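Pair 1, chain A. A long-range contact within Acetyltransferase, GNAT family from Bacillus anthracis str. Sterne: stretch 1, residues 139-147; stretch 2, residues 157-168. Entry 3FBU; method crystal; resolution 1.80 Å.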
# COMPACT_ATOMS: atom_id res chain seq x y z
N GLY A 139 -15.06 0.29 -12.07
CA GLY A 139 -16.26 -0.46 -12.43
C GLY A 139 -16.01 -1.82 -13.08
O GLY A 139 -16.95 -2.47 -13.50
N MET A 140 -14.76 -2.25 -13.12
CA MET A 140 -14.42 -3.54 -13.72
C MET A 140 -14.75 -4.69 -12.76
O MET A 140 -14.73 -4.54 -11.52
CB MET A 140 -12.95 -3.57 -14.20
CG MET A 140 -12.50 -2.39 -15.09
SD MET A 140 -10.73 -2.52 -15.69
CE MET A 140 -11.05 -3.61 -17.10
N ARG A 141 -15.08 -5.83 -13.35
CA ARG A 141 -15.43 -7.02 -12.62
C ARG A 141 -14.30 -8.04 -12.74
O ARG A 141 -13.80 -8.26 -13.84
CB ARG A 141 -16.64 -7.66 -13.24
CG ARG A 141 -17.95 -6.97 -13.00
CD ARG A 141 -19.07 -7.53 -13.86
NE ARG A 141 -18.88 -7.18 -15.27
CZ ARG A 141 -18.40 -8.03 -16.18
NH1 ARG A 141 -18.08 -9.29 -15.86
NH2 ARG A 141 -18.23 -7.62 -17.42
N ARG A 142 -13.95 -8.69 -11.64
CA ARG A 142 -12.99 -9.80 -11.69
C ARG A 142 -13.67 -11.03 -12.34
O ARG A 142 -14.63 -11.61 -11.78
CB ARG A 142 -12.41 -10.15 -10.30
CG ARG A 142 -11.42 -11.26 -10.36
CD ARG A 142 -10.85 -11.67 -9.00
NE ARG A 142 -10.31 -10.54 -8.25
CZ ARG A 142 -10.01 -10.57 -6.94
NH1 ARG A 142 -10.20 -11.68 -6.22
NH2 ARG A 142 -9.52 -9.50 -6.35
N GLU A 143 -13.19 -11.40 -13.52
CA GLU A 143 -13.75 -12.54 -14.28
C GLU A 143 -12.88 -13.80 -14.21
O GLU A 143 -13.36 -14.93 -14.44
CB GLU A 143 -13.91 -12.14 -15.72
CG GLU A 143 -15.05 -11.16 -15.95
CD GLU A 143 -15.37 -11.02 -17.42
OE1 GLU A 143 -14.45 -11.18 -18.25
OE2 GLU A 143 -16.54 -10.73 -17.77
N GLY A 144 -11.62 -13.63 -13.87
CA GLY A 144 -10.69 -14.74 -13.82
C GLY A 144 -9.57 -14.64 -12.82
O GLY A 144 -9.13 -13.54 -12.46
N TYR A 145 -9.09 -15.81 -12.40
CA TYR A 145 -7.95 -15.93 -11.50
C TYR A 145 -7.14 -17.13 -12.00
O TYR A 145 -7.54 -18.26 -11.84
CB TYR A 145 -8.44 -16.09 -10.08
CG TYR A 145 -7.39 -16.25 -9.01
CD1 TYR A 145 -6.04 -16.00 -9.24
CD2 TYR A 145 -7.78 -16.65 -7.74
CE1 TYR A 145 -5.08 -16.17 -8.20
CE2 TYR A 145 -6.86 -16.80 -6.72
CZ TYR A 145 -5.51 -16.56 -6.96
OH TYR A 145 -4.61 -16.71 -5.91
N PHE A 146 -6.07 -16.84 -12.72
CA PHE A 146 -5.30 -17.85 -13.44
C PHE A 146 -4.06 -18.17 -12.61
O PHE A 146 -3.29 -17.25 -12.32
CB PHE A 146 -4.85 -17.32 -14.78
CG PHE A 146 -5.98 -16.92 -15.68
CD1 PHE A 146 -6.92 -17.84 -16.05
CD2 PHE A 146 -6.10 -15.63 -16.12
CE1 PHE A 146 -7.99 -17.48 -16.87
CE2 PHE A 146 -7.16 -15.27 -16.94
CZ PHE A 146 -8.09 -16.21 -17.30
N LYS A 147 -3.87 -19.44 -12.31
CA LYS A 147 -2.78 -19.90 -11.44
C LYS A 147 -1.53 -20.24 -12.28
O LYS A 147 -1.60 -21.02 -13.23
CB LYS A 147 -3.21 -21.10 -10.58
CG LYS A 147 -4.42 -20.84 -9.69
CD LYS A 147 -4.45 -21.73 -8.45
CE LYS A 147 -5.20 -21.05 -7.29
NZ LYS A 147 -6.63 -20.70 -7.62
N TRP A 157 3.96 -16.58 -12.43
CA TRP A 157 3.07 -15.75 -11.63
C TRP A 157 1.61 -16.03 -11.94
O TRP A 157 1.29 -16.52 -13.03
CB TRP A 157 3.34 -14.29 -11.93
CG TRP A 157 4.59 -13.74 -11.31
CD1 TRP A 157 5.43 -14.37 -10.42
CD2 TRP A 157 5.12 -12.43 -11.50
NE1 TRP A 157 6.46 -13.53 -10.07
CE2 TRP A 157 6.30 -12.34 -10.72
CE3 TRP A 157 4.74 -11.34 -12.29
CZ2 TRP A 157 7.08 -11.18 -10.69
CZ3 TRP A 157 5.52 -10.19 -12.26
CH2 TRP A 157 6.68 -10.12 -11.46
N ASP A 158 0.76 -15.71 -10.96
CA ASP A 158 -0.69 -15.79 -11.07
C ASP A 158 -1.16 -14.50 -11.76
O ASP A 158 -0.43 -13.54 -11.85
CB ASP A 158 -1.38 -15.88 -9.69
CG ASP A 158 -1.10 -17.17 -8.92
OD1 ASP A 158 -0.54 -18.15 -9.47
OD2 ASP A 158 -1.46 -17.20 -7.72
N GLU A 159 -2.40 -14.48 -12.25
CA GLU A 159 -2.95 -13.29 -12.85
C GLU A 159 -4.41 -13.19 -12.49
O GLU A 159 -5.13 -14.18 -12.64
CB GLU A 159 -2.77 -13.39 -14.36
CG GLU A 159 -3.19 -12.26 -15.17
CD GLU A 159 -2.90 -12.50 -16.66
OE1 GLU A 159 -2.40 -13.60 -17.00
OE2 GLU A 159 -3.13 -11.59 -17.46
N TYR A 160 -4.86 -12.01 -12.06
CA TYR A 160 -6.29 -11.68 -12.06
C TYR A 160 -6.66 -11.06 -13.38
O TYR A 160 -5.88 -10.28 -13.93
CB TYR A 160 -6.62 -10.65 -11.00
CG TYR A 160 -6.66 -11.10 -9.55
CD1 TYR A 160 -7.05 -12.37 -9.19
CD2 TYR A 160 -6.39 -10.18 -8.54
CE1 TYR A 160 -7.11 -12.75 -7.85
CE2 TYR A 160 -6.48 -10.54 -7.22
CZ TYR A 160 -6.82 -11.82 -6.88
OH TYR A 160 -6.90 -12.15 -5.54
N TYR A 161 -7.86 -11.37 -13.86
CA TYR A 161 -8.37 -10.83 -15.09
C TYR A 161 -9.69 -10.10 -14.79
O TYR A 161 -10.63 -10.70 -14.25
CB TYR A 161 -8.63 -11.99 -16.01
CG TYR A 161 -8.94 -11.69 -17.43
CD1 TYR A 161 -8.03 -11.94 -18.44
CD2 TYR A 161 -10.21 -11.19 -17.79
CE1 TYR A 161 -8.37 -11.72 -19.76
CE2 TYR A 161 -10.54 -10.95 -19.09
CZ TYR A 161 -9.61 -11.23 -20.07
OH TYR A 161 -10.00 -10.98 -21.38
N TYR A 162 -9.72 -8.83 -15.13
CA TYR A 162 -10.88 -7.97 -14.96
C TYR A 162 -11.43 -7.52 -16.29
O TYR A 162 -10.70 -7.42 -17.28
CB TYR A 162 -10.47 -6.73 -14.15
CG TYR A 162 -10.38 -6.93 -12.67
CD1 TYR A 162 -9.30 -7.61 -12.12
CD2 TYR A 162 -11.39 -6.50 -11.81
CE1 TYR A 162 -9.21 -7.80 -10.78
CE2 TYR A 162 -11.29 -6.70 -10.45
CZ TYR A 162 -10.20 -7.36 -9.94
OH TYR A 162 -10.04 -7.59 -8.60
N ALA A 163 -12.74 -7.22 -16.33
CA ALA A 163 -13.37 -6.77 -17.55
C ALA A 163 -14.53 -5.82 -17.26
O ALA A 163 -15.17 -5.89 -16.19
CB ALA A 163 -13.89 -7.95 -18.38
N ILE A 164 -14.79 -4.97 -18.24
CA ILE A 164 -16.00 -4.13 -18.23
C ILE A 164 -16.60 -4.08 -19.61
O ILE A 164 -15.89 -4.04 -20.63
CB ILE A 164 -15.69 -2.74 -17.64
CG1 ILE A 164 -16.99 -1.94 -17.43
CG2 ILE A 164 -14.67 -1.94 -18.54
CD1 ILE A 164 -16.75 -0.61 -16.61
N LEU A 165 -17.93 -4.11 -19.64
CA LEU A 165 -18.70 -4.11 -20.87
C LEU A 165 -19.34 -2.74 -21.16
O LEU A 165 -19.55 -1.95 -20.24
CB LEU A 165 -19.78 -5.16 -20.78
CG LEU A 165 -19.34 -6.63 -20.88
CD1 LEU A 165 -20.41 -7.56 -20.35
CD2 LEU A 165 -18.98 -6.97 -22.33
N GLU A 166 -19.59 -2.51 -22.45
CA GLU A 166 -20.28 -1.29 -22.95
C GLU A 166 -21.58 -0.99 -22.21
O GLU A 166 -21.88 0.17 -21.95
CB GLU A 166 -20.55 -1.36 -24.47
CG GLU A 166 -21.26 -2.62 -24.97
CD GLU A 166 -21.47 -2.61 -26.49
OE1 GLU A 166 -21.93 -1.58 -27.04
OE2 GLU A 166 -21.20 -3.64 -27.15
N GLU A 167 -22.30 -2.02 -21.79
CA GLU A 167 -23.60 -1.83 -21.13
C GLU A 167 -23.47 -1.30 -19.69
O GLU A 167 -24.41 -0.74 -19.13
CB GLU A 167 -24.37 -3.16 -21.12
CG GLU A 167 -24.83 -3.69 -22.52
CD GLU A 167 -25.54 -5.06 -22.45
OE1 GLU A 167 -25.50 -5.69 -21.36
OE2 GLU A 167 -26.13 -5.50 -23.48
N GLU A 168 -22.29 -1.47 -19.09
CA GLU A 168 -22.07 -1.16 -17.68
C GLU A 168 -21.56 0.27 -17.50
O GLU A 168 -21.35 0.70 -16.36
CB GLU A 168 -21.06 -2.13 -17.08
CG GLU A 168 -21.45 -3.59 -17.16
CD GLU A 168 -20.37 -4.47 -16.55
OE1 GLU A 168 -19.41 -4.83 -17.28
OE2 GLU A 168 -20.48 -4.79 -15.35
O HOH W 1 -19.43 -2.25 -13.97
O HOH W 2 -1.66 -15.30 -5.75

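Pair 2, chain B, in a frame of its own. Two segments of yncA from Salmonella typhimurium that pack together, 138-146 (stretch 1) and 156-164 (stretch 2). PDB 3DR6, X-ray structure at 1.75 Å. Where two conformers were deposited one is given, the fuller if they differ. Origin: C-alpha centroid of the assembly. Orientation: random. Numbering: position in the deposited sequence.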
# COMPACT_ATOMS: atom_id res chain seq x y z
N GLY B 138 -9.56 7.53 18.31
CA GLY B 138 -9.31 6.16 18.70
C GLY B 138 -8.29 5.45 17.83
O GLY B 138 -8.03 4.26 18.05
N PHE B 139 -7.70 6.18 16.87
CA PHE B 139 -6.61 5.60 16.04
C PHE B 139 -5.36 5.38 16.88
O PHE B 139 -5.09 6.15 17.82
CB PHE B 139 -6.26 6.54 14.86
CG PHE B 139 -7.25 6.49 13.72
CD1 PHE B 139 -8.49 7.17 13.82
CD2 PHE B 139 -6.93 5.83 12.52
CE1 PHE B 139 -9.41 7.13 12.75
CE2 PHE B 139 -7.85 5.80 11.46
CZ PHE B 139 -9.08 6.44 11.56
N THR B 140 -4.57 4.36 16.52
CA THR B 140 -3.26 4.17 17.13
C THR B 140 -2.16 4.09 16.05
O THR B 140 -2.42 3.65 14.90
CB THR B 140 -3.23 2.91 18.01
OG1 THR B 140 -3.62 1.79 17.22
CG2 THR B 140 -4.21 3.03 19.18
N VAL B 141 -0.96 4.51 16.42
CA VAL B 141 0.20 4.45 15.52
C VAL B 141 0.67 3.01 15.40
O VAL B 141 0.98 2.36 16.40
CB VAL B 141 1.39 5.33 16.00
CG1 VAL B 141 2.57 5.19 15.05
CG2 VAL B 141 0.98 6.79 16.09
N THR B 142 0.67 2.51 14.17
CA THR B 142 1.13 1.14 13.91
C THR B 142 2.26 1.04 12.89
O THR B 142 2.75 -0.06 12.62
CB THR B 142 -0.01 0.21 13.49
OG1 THR B 142 -0.71 0.76 12.37
CG2 THR B 142 -1.00 -0.06 14.68
N ALA B 143 2.67 2.18 12.30
CA ALA B 143 3.89 2.21 11.45
C ALA B 143 4.61 3.55 11.55
O ALA B 143 3.96 4.62 11.65
CB ALA B 143 3.57 1.93 9.96
N GLN B 144 5.93 3.48 11.54
CA GLN B 144 6.81 4.64 11.43
C GLN B 144 7.92 4.29 10.44
O GLN B 144 8.85 3.55 10.76
CB GLN B 144 7.39 4.98 12.81
CG GLN B 144 8.24 6.23 12.83
CD GLN B 144 7.61 7.39 12.08
OE1 GLN B 144 8.22 7.96 11.16
NE2 GLN B 144 6.38 7.73 12.45
N MSE B 145 7.80 4.81 9.22
CA MSE B 145 8.56 4.30 8.09
C MSE B 145 9.40 5.40 7.48
O MSE B 145 8.88 6.21 6.72
CB MSE B 145 7.60 3.69 7.07
CG MSE B 145 6.77 2.55 7.70
SE MSE B 145 5.57 1.60 6.49
CE MSE B 145 6.89 0.57 5.53
N PRO B 146 10.69 5.45 7.84
CA PRO B 146 11.51 6.58 7.33
C PRO B 146 11.84 6.53 5.82
O PRO B 146 12.11 5.46 5.25
CB PRO B 146 12.81 6.52 8.16
CG PRO B 146 12.71 5.34 9.06
CD PRO B 146 11.42 4.55 8.75
N LEU B 156 10.67 11.79 2.70
CA LEU B 156 9.58 11.93 3.67
C LEU B 156 9.38 10.66 4.46
O LEU B 156 9.50 9.53 3.91
CB LEU B 156 8.27 12.28 2.95
CG LEU B 156 8.23 13.52 2.06
CD1 LEU B 156 6.84 13.65 1.43
CD2 LEU B 156 8.59 14.78 2.85
N ASP B 157 9.05 10.83 5.76
CA ASP B 157 8.74 9.70 6.65
C ASP B 157 7.23 9.53 6.74
O ASP B 157 6.46 10.52 6.77
CB ASP B 157 9.31 9.94 8.05
CG ASP B 157 10.82 10.21 8.04
OD1 ASP B 157 11.53 9.89 7.06
OD2 ASP B 157 11.29 10.77 9.06
N LEU B 158 6.80 8.27 6.77
CA LEU B 158 5.36 7.95 6.80
C LEU B 158 4.98 7.31 8.12
O LEU B 158 5.63 6.35 8.57
CB LEU B 158 5.01 6.98 5.67
CG LEU B 158 3.55 6.51 5.59
CD1 LEU B 158 2.65 7.69 5.33
CD2 LEU B 158 3.37 5.49 4.47
N THR B 159 3.91 7.82 8.72
CA THR B 159 3.29 7.17 9.86
C THR B 159 1.99 6.53 9.37
O THR B 159 1.22 7.16 8.64
CB THR B 159 3.03 8.21 10.98
OG1 THR B 159 4.30 8.67 11.47
CG2 THR B 159 2.24 7.61 12.14
N PHE B 160 1.76 5.26 9.71
CA PHE B 160 0.41 4.73 9.58
C PHE B 160 -0.24 4.73 10.95
O PHE B 160 0.38 4.35 11.95
CB PHE B 160 0.33 3.31 9.04
CG PHE B 160 0.54 3.20 7.55
CD1 PHE B 160 1.48 2.30 7.07
CD2 PHE B 160 -0.24 3.95 6.63
CE1 PHE B 160 1.69 2.13 5.66
CE2 PHE B 160 -0.05 3.78 5.25
CZ PHE B 160 0.93 2.87 4.77
N MSE B 161 -1.48 5.18 10.96
CA MSE B 161 -2.35 4.94 12.13
C MSE B 161 -3.57 4.13 11.71
O MSE B 161 -3.97 4.14 10.54
CB MSE B 161 -2.75 6.24 12.79
CG MSE B 161 -1.55 7.09 13.19
SE MSE B 161 -2.08 8.77 14.08
CE MSE B 161 -2.67 8.03 15.76
N GLN B 162 -4.13 3.40 12.65
CA GLN B 162 -5.28 2.59 12.29
C GLN B 162 -6.35 2.53 13.38
O GLN B 162 -6.06 2.75 14.54
CB GLN B 162 -4.88 1.18 11.88
CG GLN B 162 -4.32 0.31 13.03
CD GLN B 162 -3.84 -1.04 12.51
OE1 GLN B 162 -2.73 -1.14 11.94
NE2 GLN B 162 -4.67 -2.07 12.69
N LEU B 163 -7.56 2.22 12.96
CA LEU B 163 -8.71 2.08 13.85
C LEU B 163 -9.45 0.83 13.45
O LEU B 163 -9.91 0.71 12.30
CB LEU B 163 -9.65 3.30 13.75
CG LEU B 163 -11.00 3.18 14.49
CD1 LEU B 163 -10.77 3.13 16.02
CD2 LEU B 163 -11.89 4.37 14.12
N GLN B 164 -9.56 -0.11 14.37
CA GLN B 164 -10.38 -1.32 14.13
C GLN B 164 -11.84 -0.95 14.37
O GLN B 164 -12.19 -0.33 15.38
CB GLN B 164 -9.92 -2.47 15.04
CG GLN B 164 -10.52 -3.80 14.61
CD GLN B 164 -9.94 -4.99 15.35
OE1 GLN B 164 -8.72 -5.19 15.37
NE2 GLN B 164 -10.81 -5.80 15.94
O HOH W 3 -6.65 1.92 17.79
O HOH W 4 10.31 10.61 11.41

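The sharpest difference between the two pairs lies on the sheet face that carries R142(A), Y145(A), Y160(A) and Y162(A) in pair 1. There a single arginine binds two tyrosines of the opposing strand: the guanidinium of R142(A) lies flat on the ring of Y160(A), its CZ 3.6 Å from the ring centroid, while its NE and NH2 each donate a hydrogen bond to Y162(A) OH, both 3.0 Å long. In pair 2 the matching residues are V141(B), T159(B) and M161(B), and the charged, aromatic cluster gives way to short apolar contacts: V141(B) CG1 meets T159(B) CG2 at 3.8 Å, and V141(B) CG2 meets M161(B) CG, of a selenomethionine, at 3.9 Å.

The backbones beneath are nearly the same, superposing to 0.3 Å over 14 central residues. In each, two antiparallel strands cross at about 136°, and the ladder is interrupted by a beta bulge. The bulge forms where one carbonyl serves two successive amides: Y161(A) O accepts from E143(A) N at 2.8 Å and G144(A) N at 3.1 Å, just as F160(B) O accepts from T142(B) N at 2.9 Å and A143(B) N at 3.2 Å. Main-chain atoms make these bonds, so the register survives wide changes of side chain.

At the next pair along this face, Y160(A) turns its ring edge toward the face of Y145(A), with centroids 5.0 Å apart. The matching Q144(B) instead reaches T159(B) with a very short hydrogen bond, NE2 to OG1 at 2.5 Å. One pair of side chains fills the space with rings, the other with a polar link.

Beside the bulge the balance of size also changes. G144(A) has no side chain, and the ring of F146(A) lies over it, CE2 coming within 3.7 Å of Y161(A) CB; a CB on the glycine would be crowded by F146(A) CZ. In pair 2, A143(B) carries a methyl whose CB packs against the edge of the F160(B) ring, 3.6 Å from CD1, and the selenomethionine M145(B) places SE 4.0 Å from F160(B) CE1.

On the same face as A163(A), R141(A) extends to the last residue of the chain and forms a salt bridge with E168(A), NE to OE2 at 2.9 Å; a second salt bridge links R141(A) NH1 to E143(A) OE2 at 2.8 Å. T140(B) stands at the position of R141(A). At the neighbouring matched positions, Q162(B), where pair 1 has A163(A), accepts a hydrogen bond at its OE1 from T142(B) OG1 at 2.8 Å, and T142(B) matches E143(A).

At the start of the contact the solutions converge: M140(A) CG packs on I164(A) CG2 at 4.1 Å, and F139(B) lays its ring face against L163(B) CB, 3.7 Å from the centroid. The general lesson is that a bulged antiparallel ladder fixes the positions, while side chains of different chemistry close the surface.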